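Local coordinates for protein putative alpha-N-acetylgalactosaminidase (Bacillus halodurans C-125, PDB 3CC1) that probably acts as a glycoside hydrolase that releases terminal alpha-linked N-acetylgalactosamine from glycoconjugates, at residues A[124-129]-A[133-138]; A[78-83]-A[117-122]. All coordinates share one frame; numbering follows the deposited sequence. Where two conformers were deposited one is given.

Contact 1: residues A[124-129]-A[133-138]; sequences YENSPV and TKTARE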
loop_
_atom_site.group_PDB
_atom_site.type_symbol
_atom_site.label_atom_id
_atom_site.label_comp_id
_atom_site.label_asym_id
_atom_site.label_seq_id
_atom_site.Cartn_x
_atom_site.Cartn_y
_atom_site.Cartn_z
ATOM N N TYR A 124 -24.831 -34.550 15.498
ATOM C CA TYR A 124 -25.508 -34.783 16.786
ATOM C C TYR A 124 -26.390 -36.013 16.727
ATOM O O TYR A 124 -26.336 -36.863 17.595
ATOM C CB TYR A 124 -26.381 -33.582 17.155
ATOM C CG TYR A 124 -27.366 -33.801 18.298
ATOM C CD1 TYR A 124 -26.936 -34.050 19.595
ATOM C CD2 TYR A 124 -28.735 -33.697 18.080
ATOM C CE1 TYR A 124 -27.854 -34.220 20.628
ATOM C CE2 TYR A 124 -29.643 -33.874 19.089
ATOM C CZ TYR A 124 -29.204 -34.125 20.356
ATOM O OH TYR A 124 -30.150 -34.291 21.346
ATOM N N GLU A 125 -27.186 -36.100 15.673
ATOM C CA GLU A 125 -28.207 -37.136 15.567
ATOM C C GLU A 125 -27.575 -38.416 15.050
ATOM O O GLU A 125 -28.190 -39.460 15.040
ATOM C CB GLU A 125 -29.327 -36.711 14.616
ATOM C CG GLU A 125 -30.254 -35.591 15.159
ATOM C CD GLU A 125 -31.414 -35.215 14.200
ATOM O OE1 GLU A 125 -31.730 -36.030 13.309
ATOM O OE2 GLU A 125 -32.004 -34.098 14.303
ATOM N N ASN A 126 -26.334 -38.317 14.615
ATOM C CA ASN A 126 -25.629 -39.403 13.964
ATOM C C ASN A 126 -26.399 -39.968 12.777
ATOM O O ASN A 126 -26.527 -41.175 12.605
ATOM C CB ASN A 126 -25.287 -40.516 14.950
ATOM C CG ASN A 126 -24.167 -41.411 14.433
ATOM O OD1 ASN A 126 -23.299 -40.976 13.686
ATOM N ND2 ASN A 126 -24.195 -42.664 14.826
ATOM N N SER A 127 -26.868 -39.063 11.930
ATOM C CA SER A 127 -27.681 -39.425 10.775
ATOM C C SER A 127 -26.937 -40.381 9.845
ATOM O O SER A 127 -25.769 -40.166 9.533
ATOM C CB SER A 127 -28.068 -38.169 10.003
ATOM O OG SER A 127 -28.699 -37.252 10.865
ATOM N N PRO A 128 -27.625 -41.448 9.384
ATOM C CA PRO A 128 -27.053 -42.307 8.332
ATOM C C PRO A 128 -26.810 -41.568 7.016
ATOM O O PRO A 128 -27.575 -40.697 6.606
ATOM C CB PRO A 128 -28.116 -43.406 8.152
ATOM C CG PRO A 128 -29.396 -42.756 8.584
ATOM C CD PRO A 128 -28.992 -41.857 9.751
ATOM N N VAL A 129 -25.707 -41.921 6.385
ATOM C CA VAL A 129 -25.380 -41.415 5.077
ATOM C C VAL A 129 -26.001 -42.319 4.015
ATOM O O VAL A 129 -25.736 -43.515 3.927
ATOM C CB VAL A 129 -23.843 -41.248 4.884
ATOM C CG1 VAL A 129 -23.531 -40.819 3.438
ATOM C CG2 VAL A 129 -23.263 -40.254 5.919
ATOM N N THR A 133 -22.423 -47.035 4.130
ATOM C CA THR A 133 -22.558 -47.840 5.309
ATOM C C THR A 133 -22.148 -47.031 6.535
ATOM O O THR A 133 -21.873 -47.567 7.598
ATOM C CB THR A 133 -21.698 -49.117 5.184
ATOM O OG1 THR A 133 -20.308 -48.761 5.147
ATOM C CG2 THR A 133 -22.076 -49.884 3.891
ATOM N N LYS A 134 -22.118 -45.720 6.395
ATOM C CA LYS A 134 -21.563 -44.894 7.459
ATOM C C LYS A 134 -22.577 -43.885 7.951
ATOM O O LYS A 134 -23.613 -43.705 7.361
ATOM C CB LYS A 134 -20.296 -44.177 6.941
ATOM C CG LYS A 134 -19.246 -45.152 6.374
ATOM C CD LYS A 134 -18.623 -45.987 7.466
ATOM C CE LYS A 134 -17.594 -46.944 6.905
ATOM N NZ LYS A 134 -17.079 -47.820 7.985
ATOM N N THR A 135 -22.232 -43.219 9.038
ATOM C CA THR A 135 -23.041 -42.165 9.607
ATOM C C THR A 135 -22.311 -40.833 9.637
ATOM O O THR A 135 -21.108 -40.759 9.421
ATOM C CB THR A 135 -23.379 -42.456 11.052
ATOM O OG1 THR A 135 -22.160 -42.473 11.826
ATOM C CG2 THR A 135 -24.106 -43.783 11.194
ATOM N N ALA A 136 -23.060 -39.788 9.975
ATOM C CA ALA A 136 -22.538 -38.442 9.981
ATOM C C ALA A 136 -21.311 -38.326 10.857
ATOM O O ALA A 136 -20.346 -37.658 10.499
ATOM C CB ALA A 136 -23.616 -37.413 10.425
ATOM N N ARG A 137 -21.335 -38.969 12.008
ATOM C CA ARG A 137 -20.206 -38.875 12.927
ATOM C C ARG A 137 -18.963 -39.505 12.357
ATOM O O ARG A 137 -17.851 -39.145 12.740
ATOM C CB ARG A 137 -20.519 -39.512 14.270
ATOM C CG ARG A 137 -21.583 -38.756 15.014
ATOM C CD ARG A 137 -21.875 -39.372 16.373
ATOM N NE ARG A 137 -22.901 -38.577 17.030
ATOM C CZ ARG A 137 -23.275 -38.743 18.285
ATOM N NH1 ARG A 137 -22.698 -39.683 19.020
ATOM N NH2 ARG A 137 -24.207 -37.965 18.809
ATOM N N GLU A 138 -19.145 -40.444 11.444
ATOM C CA GLU A 138 -18.014 -41.183 10.893
ATOM C C GLU A 138 -17.354 -40.476 9.723
ATOM O O GLU A 138 -16.289 -40.884 9.285
ATOM C CB GLU A 138 -18.450 -42.578 10.472
ATOM C CG GLU A 138 -18.880 -43.395 11.656
ATOM C CD GLU A 138 -19.434 -44.779 11.286
ATOM O OE1 GLU A 138 -20.323 -44.902 10.428
ATOM O OE2 GLU A 138 -18.968 -45.754 11.891
#
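Asn126 reaches across to Thr135 and Arg137 with one amide oxygen, a worked example of a single acceptor tying a helix end to the start of the short helix that follows. Asn126 OD1 takes a short bond from Thr135 OG1 (2.6 Å), the hydroxyl tilted out of the carbonyl plane, and a longer one from Arg137 N (3.3 Å), which arrives almost head-on, with a C=O...N angle of 163°. The amide swings out to this spot because CG lies opposite the backbone N (chi1 -160°). Thr135 meets it by holding OG1 between its own N and carbonyl carbon (chi1 64°). The aliphatic part of Arg137 runs past the same oxygen, CG lying 3.1 Å from Asn126 OD1, and then stays extended, so that NH2 gives a bond of 2.7 Å to Tyr124 O at the guanidinium edge. NE holds Val123 O, so the arginine grips two carbonyls at the end of helix 120-125, where its positive charge probably suits the helix dipole. With an alanine at Asn126, the Thr135 hydroxyl and Arg137 N would probably be left without their shared acceptor.

Farther along, the backbones bridge once: Ala136 N binds Ser127 O (2.8 Å), and Val129 N binds Lys134 O (2.9 Å). Val129 CG2 packs against the carbonyl carbon of Thr135, while its side chain also touches Ser164 and Tyr165 of helix 162-175. Behind the threonine, Glu138 OE1 uses its anti lone pair to accept from Thr135 N (2.9 Å), steadying the turn. Asn126 itself has positive phi and closes helix 120-125 in a Schellman motif, here followed by a loop that reverses the chain and leads it, through one isolated beta bridge, into helix 136-139.

Contact 2: residues A[78-83]-A[117-122]; sequences GRLLPA and GIPRQA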
loop_
_atom_site.group_PDB
_atom_site.type_symbol
_atom_site.label_atom_id
_atom_site.label_comp_id
_atom_site.label_asym_id
_atom_site.label_seq_id
_atom_site.Cartn_x
_atom_site.Cartn_y
_atom_site.Cartn_z
ATOM N N GLY A 78 -29.488 -36.618 6.910
ATOM C CA GLY A 78 -28.619 -35.498 7.220
ATOM C C GLY A 78 -28.589 -34.445 6.124
ATOM O O GLY A 78 -27.678 -33.612 6.067
ATOM N N ARG A 79 -29.615 -34.463 5.284
ATOM C CA ARG A 79 -29.793 -33.474 4.221
ATOM C C ARG A 79 -30.783 -32.370 4.556
ATOM O O ARG A 79 -31.969 -32.606 4.805
ATOM C CB ARG A 79 -30.224 -34.176 2.935
ATOM C CG ARG A 79 -29.315 -35.352 2.572
ATOM C CD ARG A 79 -29.629 -35.935 1.208
ATOM N NE ARG A 79 -30.957 -36.539 1.185
ATOM C CZ ARG A 79 -31.441 -37.260 0.182
ATOM N NH1 ARG A 79 -30.718 -37.483 -0.903
ATOM N NH2 ARG A 79 -32.658 -37.768 0.277
ATOM N N LEU A 80 -30.296 -31.136 4.478
ATOM C CA LEU A 80 -31.088 -29.980 4.807
ATOM C C LEU A 80 -32.247 -29.786 3.791
ATOM O O LEU A 80 -32.121 -30.085 2.609
ATOM C CB LEU A 80 -30.207 -28.732 4.932
ATOM C CG LEU A 80 -29.152 -28.694 6.038
ATOM C CD1 LEU A 80 -28.152 -27.554 5.784
ATOM C CD2 LEU A 80 -29.877 -28.568 7.378
ATOM N N LEU A 81 -33.372 -29.339 4.330
ATOM C CA LEU A 81 -34.657 -29.200 3.621
ATOM C C LEU A 81 -35.217 -27.793 3.798
ATOM O O LEU A 81 -34.867 -27.095 4.747
ATOM C CB LEU A 81 -35.681 -30.223 4.166
ATOM C CG LEU A 81 -35.328 -31.716 4.222
ATOM C CD1 LEU A 81 -36.495 -32.512 4.887
ATOM C CD2 LEU A 81 -35.002 -32.233 2.846
ATOM N N PRO A 82 -36.076 -27.353 2.857
ATOM C CA PRO A 82 -36.717 -26.037 2.976
ATOM C C PRO A 82 -37.574 -25.802 4.240
ATOM O O PRO A 82 -38.350 -26.630 4.648
ATOM C CB PRO A 82 -37.562 -25.932 1.673
ATOM C CG PRO A 82 -37.014 -26.972 0.771
ATOM C CD PRO A 82 -36.488 -28.067 1.634
ATOM N N ALA A 83 -37.406 -24.636 4.843
ATOM C CA ALA A 83 -38.242 -24.199 5.960
ATOM C C ALA A 83 -39.669 -24.071 5.443
ATOM O O ALA A 83 -39.960 -23.221 4.609
ATOM C CB ALA A 83 -37.719 -22.870 6.553
ATOM N N GLY A 117 -20.102 -28.621 3.742
ATOM C CA GLY A 117 -20.074 -29.594 4.843
ATOM C C GLY A 117 -21.364 -30.351 5.087
ATOM O O GLY A 117 -22.188 -30.589 4.187
ATOM N N ILE A 118 -21.528 -30.726 6.341
ATOM C CA ILE A 118 -22.627 -31.544 6.775
ATOM C C ILE A 118 -23.180 -30.909 8.061
ATOM O O ILE A 118 -22.431 -30.400 8.860
ATOM C CB ILE A 118 -22.132 -32.998 7.066
ATOM C CG1 ILE A 118 -23.301 -33.921 7.409
ATOM C CG2 ILE A 118 -21.064 -33.018 8.189
ATOM C CD1 ILE A 118 -22.936 -35.419 7.423
ATOM N N PRO A 119 -24.497 -30.918 8.254
ATOM C CA PRO A 119 -24.970 -30.128 9.373
ATOM C C PRO A 119 -24.489 -30.654 10.707
ATOM O O PRO A 119 -24.387 -31.838 10.907
ATOM C CB PRO A 119 -26.498 -30.278 9.267
ATOM C CG PRO A 119 -26.741 -30.505 7.807
ATOM C CD PRO A 119 -25.614 -31.393 7.392
ATOM N N ARG A 120 -24.222 -29.755 11.631
ATOM C CA ARG A 120 -23.830 -30.192 12.944
ATOM C C ARG A 120 -24.943 -31.041 13.570
ATOM O O ARG A 120 -24.708 -31.914 14.382
ATOM C CB ARG A 120 -23.559 -28.959 13.815
ATOM C CG ARG A 120 -22.378 -28.131 13.341
ATOM C CD ARG A 120 -21.957 -27.210 14.475
ATOM N NE ARG A 120 -20.980 -26.257 14.008
ATOM C CZ ARG A 120 -20.400 -25.360 14.796
ATOM N NH1 ARG A 120 -20.662 -25.355 16.086
ATOM N NH2 ARG A 120 -19.575 -24.474 14.297
ATOM N N GLN A 121 -26.166 -30.700 13.204
ATOM C CA GLN A 121 -27.372 -31.377 13.655
ATOM C C GLN A 121 -27.392 -32.857 13.211
ATOM O O GLN A 121 -27.848 -33.729 13.961
ATOM C CB GLN A 121 -28.576 -30.638 13.119
ATOM C CG GLN A 121 -29.899 -31.170 13.641
ATOM C CD GLN A 121 -31.066 -30.264 13.201
ATOM O OE1 GLN A 121 -31.081 -29.084 13.499
ATOM N NE2 GLN A 121 -32.029 -30.832 12.503
ATOM N N ALA A 122 -26.870 -33.122 12.008
ATOM C CA ALA A 122 -26.688 -34.484 11.518
ATOM C C ALA A 122 -25.642 -35.208 12.353
ATOM O O ALA A 122 -25.772 -36.382 12.656
ATOM C CB ALA A 122 -26.309 -34.483 10.025
#
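Gly78 O is hydrogen-bonded to Tyr165 OH of helix 162-175, and the Pro119 ring packs beside it, with CD 3.3 Å from Gly78 O. No hydrogen bond links the two segments, so the contact illustrates how small residues and a proline ring can join a loop to a strand-helix junction by packing. The ring's next carbon is shared: Pro119 CG lies 3.7 Å from Gly78 O and 3.5 Å from Leu80 CG, closer than carbon pairs usually settle. Leu80 sets its branch point there by turning CG away from its own carbonyl carbon (chi1 -64°), and both methyls then straddle Pro119 CG, CD1 at 3.8 Å and CD2 at 3.7 Å. The two side chains pass one another running in opposing senses.

One turn further on, Ala122 CB rests on Gly78 CA (3.8 Å). Gly78 has positive phi, and a beta carbon on it would lie only 3.1 Å from Ala122 CB, so two of its features suit a residue without a side chain.

Pro119 takes the N-cap position, where strand 118-119 passes into helix 120-125. Around this junction Met152 of strand 152-155 touches both Leu80 and Pro119, Tyr165 of helix 162-175 packs on Ile118 and Pro119, and Ala136 of helix 136-139 lies against Ala122.

Overall arrangement
Both contacts lean on helix 120-125: contact 2 meets its N-terminal part, contact 1 its C-terminal end. Their centres are 12 Å apart, and they touch where Ser127 N probably hydrogen-bonds to Ala122 O and where Ala136 CB packs on Ile118 CD1. Contact 2 is buried, and without a hydrogen bond between its segments, joining the excursion after barrel strand 49-52 to the one after strand 109-115. Contact 1 is partly buried, farther from the chain's centre, and polar, folding that second excursion back on itself. Here, then, the buried junction is held by packing between its own segments, whereas the reversal nearer the surface is stitched by backbone and side-chain hydrogen bonds.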